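PDB 3F1T: uncharacterized protein Q9I3C8_PSEAE from Pseudomonas aeruginosa, which is of unknown function but carries a hotdog-type thioesterase domain and probably hydrolyses acyl-CoA thioesters, perhaps 1,4-dihydroxy-2-naphthoyl-CoA. Local coordinates for residues C20-E28 with L37-I45. Sequence-based numbering, arbitrary orientation.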
ATOM      1  N   CYS B  20      10.152  -4.462  21.625  1.00 46.36           N
ATOM      2  CA  CYS B  20       9.599  -3.122  21.560  1.00 45.33           C
ATOM      3  C   CYS B  20       9.106  -2.651  22.925  1.00 43.59           C
ATOM      4  O   CYS B  20       8.497  -1.591  23.031  1.00 44.86           O
ATOM      5  CB  CYS B  20       8.466  -3.074  20.537  1.00 45.84           C
ATOM      6  SG  CYS B  20       6.894  -3.745  21.119  1.00 51.96           S
ATOM      7  N   GLN B  21       9.363  -3.445  23.965  1.00 42.47           N
ATOM      8  CA  GLN B  21       8.920  -3.109  25.323  1.00 39.30           C
ATOM      9  C   GLN B  21       9.616  -1.839  25.792  1.00 34.95           C
ATOM     10  O   GLN B  21       9.132  -1.146  26.685  1.00 32.97           O
ATOM     11  CB  GLN B  21       9.222  -4.254  26.290  1.00 40.09           C
ATOM     12  CG  GLN B  21       8.322  -5.468  26.103  1.00 45.86           C
ATOM     13  CD  GLN B  21       7.086  -5.429  26.985  1.00 48.91           C
ATOM     14  OE1 GLN B  21       7.169  -5.641  28.197  1.00 57.78           O
ATOM     15  NE2 GLN B  21       5.927  -5.193  26.372  1.00 53.56           N
ATOM     16  N   VAL B  22      10.660  -1.471  25.057  1.00 31.90           N
ATOM     17  CA  VAL B  22      11.472  -0.296  25.338  1.00 29.80           C
ATOM     18  C   VAL B  22      10.731   0.992  24.999  1.00 27.81           C
ATOM     19  O   VAL B  22      10.992   2.041  25.591  1.00 28.63           O
ATOM     20  CB  VAL B  22      12.788  -0.383  24.552  1.00 30.51           C
ATOM     21  CG1 VAL B  22      12.969  -1.826  24.042  1.00 32.20           C
ATOM     22  CG2 VAL B  22      12.800   0.595  23.389  1.00 27.45           C
ATOM     23  N   LEU B  23       9.679   0.844  24.197  1.00 27.57           N
ATOM     24  CA  LEU B  23       8.814   1.943  23.750  1.00 24.52           C
ATOM     25  C   LEU B  23       7.739   2.289  24.786  1.00 24.60           C
ATOM     26  O   LEU B  23       7.078   3.318  24.679  1.00 25.31           O
ATOM     27  CB  LEU B  23       8.139   1.557  22.430  1.00 23.06           C
ATOM     28  CG  LEU B  23       8.553   2.163  21.080  1.00 24.80           C
ATOM     29  CD1 LEU B  23       9.998   2.618  21.020  1.00 19.46           C
ATOM     30  CD2 LEU B  23       8.248   1.208  19.930  1.00 23.43           C
ATOM     31  N   GLY B  24       7.566   1.439  25.796  1.00 22.30           N
ATOM     32  CA  GLY B  24       6.583   1.710  26.844  1.00 18.99           C
ATOM     33  C   GLY B  24       5.149   1.625  26.344  1.00 21.49           C
ATOM     34  O   GLY B  24       4.253   2.251  26.907  1.00 20.01           O
ATOM     35  N   LEU B  25       4.922   0.835  25.294  1.00 18.66           N
ATOM     36  CA  LEU B  25       3.599   0.745  24.681  1.00 19.37           C
ATOM     37  C   LEU B  25       2.632   0.146  25.717  1.00 21.28           C
ATOM     38  O   LEU B  25       3.057  -0.658  26.547  1.00 20.32           O
ATOM     39  CB  LEU B  25       3.679  -0.152  23.444  1.00 18.77           C
ATOM     40  CG  LEU B  25       3.597   0.503  22.068  1.00 21.51           C
ATOM     41  CD1 LEU B  25       4.312   1.834  22.000  1.00 22.49           C
ATOM     42  CD2 LEU B  25       4.043  -0.432  20.962  1.00 19.38           C
ATOM     43  N   THR B  26       1.432   0.720  25.831  1.00 20.02           N
ATOM     44  CA  THR B  26       0.394   0.167  26.717  1.00 21.37           C
ATOM     45  C   THR B  26      -0.934  -0.020  25.985  1.00 21.53           C
ATOM     46  O   THR B  26      -1.207   0.681  25.006  1.00 20.39           O
ATOM     47  CB  THR B  26       0.125   1.062  27.958  1.00 18.60           C
ATOM     48  OG1 THR B  26      -0.240   2.371  27.530  1.00 20.08           O
ATOM     49  CG2 THR B  26       1.349   1.140  28.861  1.00 21.79           C
ATOM     50  N   VAL B  27      -1.752  -0.957  26.469  1.00 20.18           N
ATOM     51  CA  VAL B  27      -3.120  -1.116  25.990  1.00 19.05           C
ATOM     52  C   VAL B  27      -4.055  -0.289  26.844  1.00 19.99           C
ATOM     53  O   VAL B  27      -4.242  -0.579  28.025  1.00 20.72           O
ATOM     54  CB  VAL B  27      -3.609  -2.589  26.072  1.00 19.65           C
ATOM     55  CG1 VAL B  27      -4.961  -2.739  25.379  1.00 16.82           C
ATOM     56  CG2 VAL B  27      -2.607  -3.526  25.458  1.00 19.09           C
ATOM     57  N   GLU B  28      -4.744   0.655  26.217  1.00 20.55           N
ATOM     58  CA  GLU B  28      -5.657   1.525  26.934  1.00 20.10           C
ATOM     59  C   GLU B  28      -7.073   0.951  27.024  1.00 21.46           C
ATOM     60  O   GLU B  28      -7.760   1.111  28.040  1.00 22.73           O
ATOM     61  CB  GLU B  28      -5.674   2.904  26.268  1.00 22.48           C
ATOM     62  CG  GLU B  28      -4.293   3.497  26.116  1.00 22.14           C
ATOM     63  CD  GLU B  28      -3.760   4.039  27.425  1.00 30.39           C
ATOM     64  OE1 GLU B  28      -4.317   5.061  27.902  1.00 34.63           O
ATOM     65  OE2 GLU B  28      -2.802   3.440  27.978  1.00 34.14           O
ATOM     66  N   LEU B  37      -4.035   1.328  21.738  1.00 17.44           N
ATOM     67  CA  LEU B  37      -2.750   1.344  22.406  1.00 17.64           C
ATOM     68  C   LEU B  37      -2.279   2.780  22.547  1.00 16.90           C
ATOM     69  O   LEU B  37      -2.624   3.636  21.733  1.00 18.45           O
ATOM     70  CB  LEU B  37      -1.718   0.550  21.587  1.00 17.42           C
ATOM     71  CG  LEU B  37      -1.508  -0.921  21.938  1.00 20.78           C
ATOM     72  CD1 LEU B  37      -2.801  -1.687  21.813  1.00 20.43           C
ATOM     73  CD2 LEU B  37      -0.412  -1.552  21.091  1.00 18.62           C
ATOM     74  N   ARG B  38      -1.286   2.967  23.404  1.00 16.07           N
ATOM     75  CA  ARG B  38      -0.628   4.235  23.546  1.00 16.46           C
ATOM     76  C   ARG B  38       0.903   4.093  23.488  1.00 17.23           C
ATOM     77  O   ARG B  38       1.478   3.231  24.140  1.00 18.75           O
ATOM     78  CB  ARG B  38      -1.064   4.910  24.847  1.00 16.46           C
ATOM     79  CG  ARG B  38      -0.420   6.256  25.066  1.00 18.32           C
ATOM     80  CD  ARG B  38      -0.595   6.728  26.484  1.00 25.46           C
ATOM     81  NE  ARG B  38       0.197   5.947  27.430  1.00 25.47           N
ATOM     82  CZ  ARG B  38       0.413   6.323  28.687  1.00 23.87           C
ATOM     83  NH1 ARG B  38      -0.000   7.509  29.098  1.00 25.13           N
ATOM     84  NH2 ARG B  38       1.060   5.530  29.522  1.00 24.93           N
ATOM     85  N   LEU B  39       1.545   5.004  22.762  1.00 18.53           N
ATOM     86  CA  LEU B  39       2.985   5.199  22.819  1.00 17.22           C
ATOM     87  C   LEU B  39       3.314   6.500  23.566  1.00 18.40           C
ATOM     88  O   LEU B  39       3.078   7.586  23.052  1.00 17.77           O
ATOM     89  CB  LEU B  39       3.529   5.248  21.393  1.00 17.06           C
ATOM     90  CG  LEU B  39       4.938   5.788  21.126  1.00 20.06           C
ATOM     91  CD1 LEU B  39       5.980   4.754  21.564  1.00 17.81           C
ATOM     92  CD2 LEU B  39       5.081   6.090  19.636  1.00 15.67           C
ATOM     93  N   PRO B  40       3.922   6.391  24.761  1.00 19.18           N
ATOM     94  CA  PRO B  40       4.381   7.581  25.488  1.00 19.03           C
ATOM     95  C   PRO B  40       5.529   8.285  24.756  1.00 20.36           C
ATOM     96  O   PRO B  40       6.507   7.641  24.377  1.00 22.60           O
ATOM     97  CB  PRO B  40       4.866   7.008  26.829  1.00 17.08           C
ATOM     98  CG  PRO B  40       5.229   5.612  26.537  1.00 19.28           C
ATOM     99  CD  PRO B  40       4.315   5.139  25.434  1.00 19.21           C
ATOM    100  N   TYR B  41       5.401   9.584  24.521  1.00 22.28           N
ATOM    101  CA  TYR B  41       6.330  10.271  23.622  1.00 24.88           C
ATOM    102  C   TYR B  41       7.792  10.258  24.083  1.00 26.93           C
ATOM    103  O   TYR B  41       8.700  10.171  23.260  1.00 26.87           O
ATOM    104  CB  TYR B  41       5.854  11.694  23.291  1.00 24.67           C
ATOM    105  CG  TYR B  41       6.075  12.717  24.380  1.00 24.74           C
ATOM    106  CD1 TYR B  41       7.306  13.363  24.514  1.00 25.24           C
ATOM    107  CD2 TYR B  41       5.021  13.140  25.183  1.00 19.55           C
ATOM    108  CE1 TYR B  41       7.488  14.369  25.446  1.00 25.61           C
ATOM    109  CE2 TYR B  41       5.200  14.125  26.133  1.00 21.86           C
ATOM    110  CZ  TYR B  41       6.431  14.750  26.250  1.00 26.69           C
ATOM    111  OH  TYR B  41       6.614  15.747  27.183  1.00 30.26           O
ATOM    112  N   SER B  42       8.016  10.284  25.396  1.00 27.54           N
ATOM    113  CA  SER B  42       9.371  10.345  25.933  1.00 31.35           C
ATOM    114  C   SER B  42      10.215   9.157  25.491  1.00 32.62           C
ATOM    115  O   SER B  42      11.436   9.241  25.438  1.00 31.67           O
ATOM    116  CB  SER B  42       9.345  10.414  27.459  1.00 31.48           C
ATOM    117  OG  SER B  42       8.508   9.398  27.991  1.00 36.26           O
ATOM    118  N   GLN B  43       9.558   8.079  25.088  1.00 34.97           N
ATOM    119  CA  GLN B  43      10.251   6.817  24.825  1.00 36.09           C
ATOM    120  C   GLN B  43      10.664   6.644  23.358  1.00 36.34           C
ATOM    121  O   GLN B  43      11.363   5.690  23.011  1.00 35.04           O
ATOM    122  CB  GLN B  43       9.395   5.641  25.308  1.00 35.07           C
ATOM    123  CG  GLN B  43       9.206   5.634  26.830  1.00 36.56           C
ATOM    124  CD  GLN B  43      10.516   5.442  27.576  1.00 41.73           C
ATOM    125  OE1 GLN B  43      11.122   6.403  28.064  1.00 46.33           O
ATOM    126  NE2 GLN B  43      10.984   4.199  27.633  1.00 49.07           N
ATOM    127  N   ALA B  44      10.350   7.645  22.534  1.00 36.16           N
ATOM    128  CA  ALA B  44      10.505   7.526  21.086  1.00 36.23           C
ATOM    129  C   ALA B  44      11.097   8.779  20.446  1.00 36.82           C
ATOM    130  O   ALA B  44      10.908   9.003  19.255  1.00 36.22           O
ATOM    131  CB  ALA B  44       9.186   7.195  20.449  1.00 34.47           C
ATOM    132  N   ILE B  45      11.708   9.643  21.254  1.00 39.33           N
ATOM    133  CA  ILE B  45      12.255  10.909  20.751  1.00 41.40           C
ATOM    134  C   ILE B  45      13.395  10.640  19.785  1.00 43.66           C
ATOM    135  O   ILE B  45      14.241   9.781  20.032  1.00 43.79           O
ATOM    136  CB  ILE B  45      12.810  11.805  21.882  1.00 40.48           C
ATOM    137  CG1 ILE B  45      11.726  12.125  22.913  1.00 39.35           C
ATOM    138  CG2 ILE B  45      13.380  13.086  21.300  1.00 37.56           C
ATOM    139  CD1 ILE B  45      10.532  12.831  22.329  1.00 43.25           C
TER
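T26 and R38 face each other as an antiparallel hydrogen-bonded pair, T26 N giving to R38 O at 3.0 Å and R38 N to T26 O at 2.8 Å. The tight part is buried, where the chain enters the hairpin. L39, with CG anti to the backbone N (chi1 165°), brings CD1 to 3.4 Å from L25 CD1, closer than usual methyl contact. The same L39 CD1 lies 3.7 Å from L23 CG. On the buried face of the strands V27 CG2 meets L37 CD1 more loosely, with helix 4-15 packed on V27 and helix 56-70 on L37. The partly exposed side is polar and slacker. T26 OG1 donates to E28 OE2 at 2.8 Å, and that oxygen lies over one face of the R38 guanidinium, a long salt bridge of charges alone. Beyond the strands, L23 O rests against P40 CD and Q43 CB. The solvent-exposed Q43 bends at chi2, and its NE2 reaches V22 O at 3.0 Å in a bent bond (130° at the hydrogen), tying the two 3-10 turns together. The whole is the hairpin at one edge of the chain's sheet, apolar toward the helices and polar outward, as in the hotdog fold, whose antiparallel sheet wraps around helix 56-70.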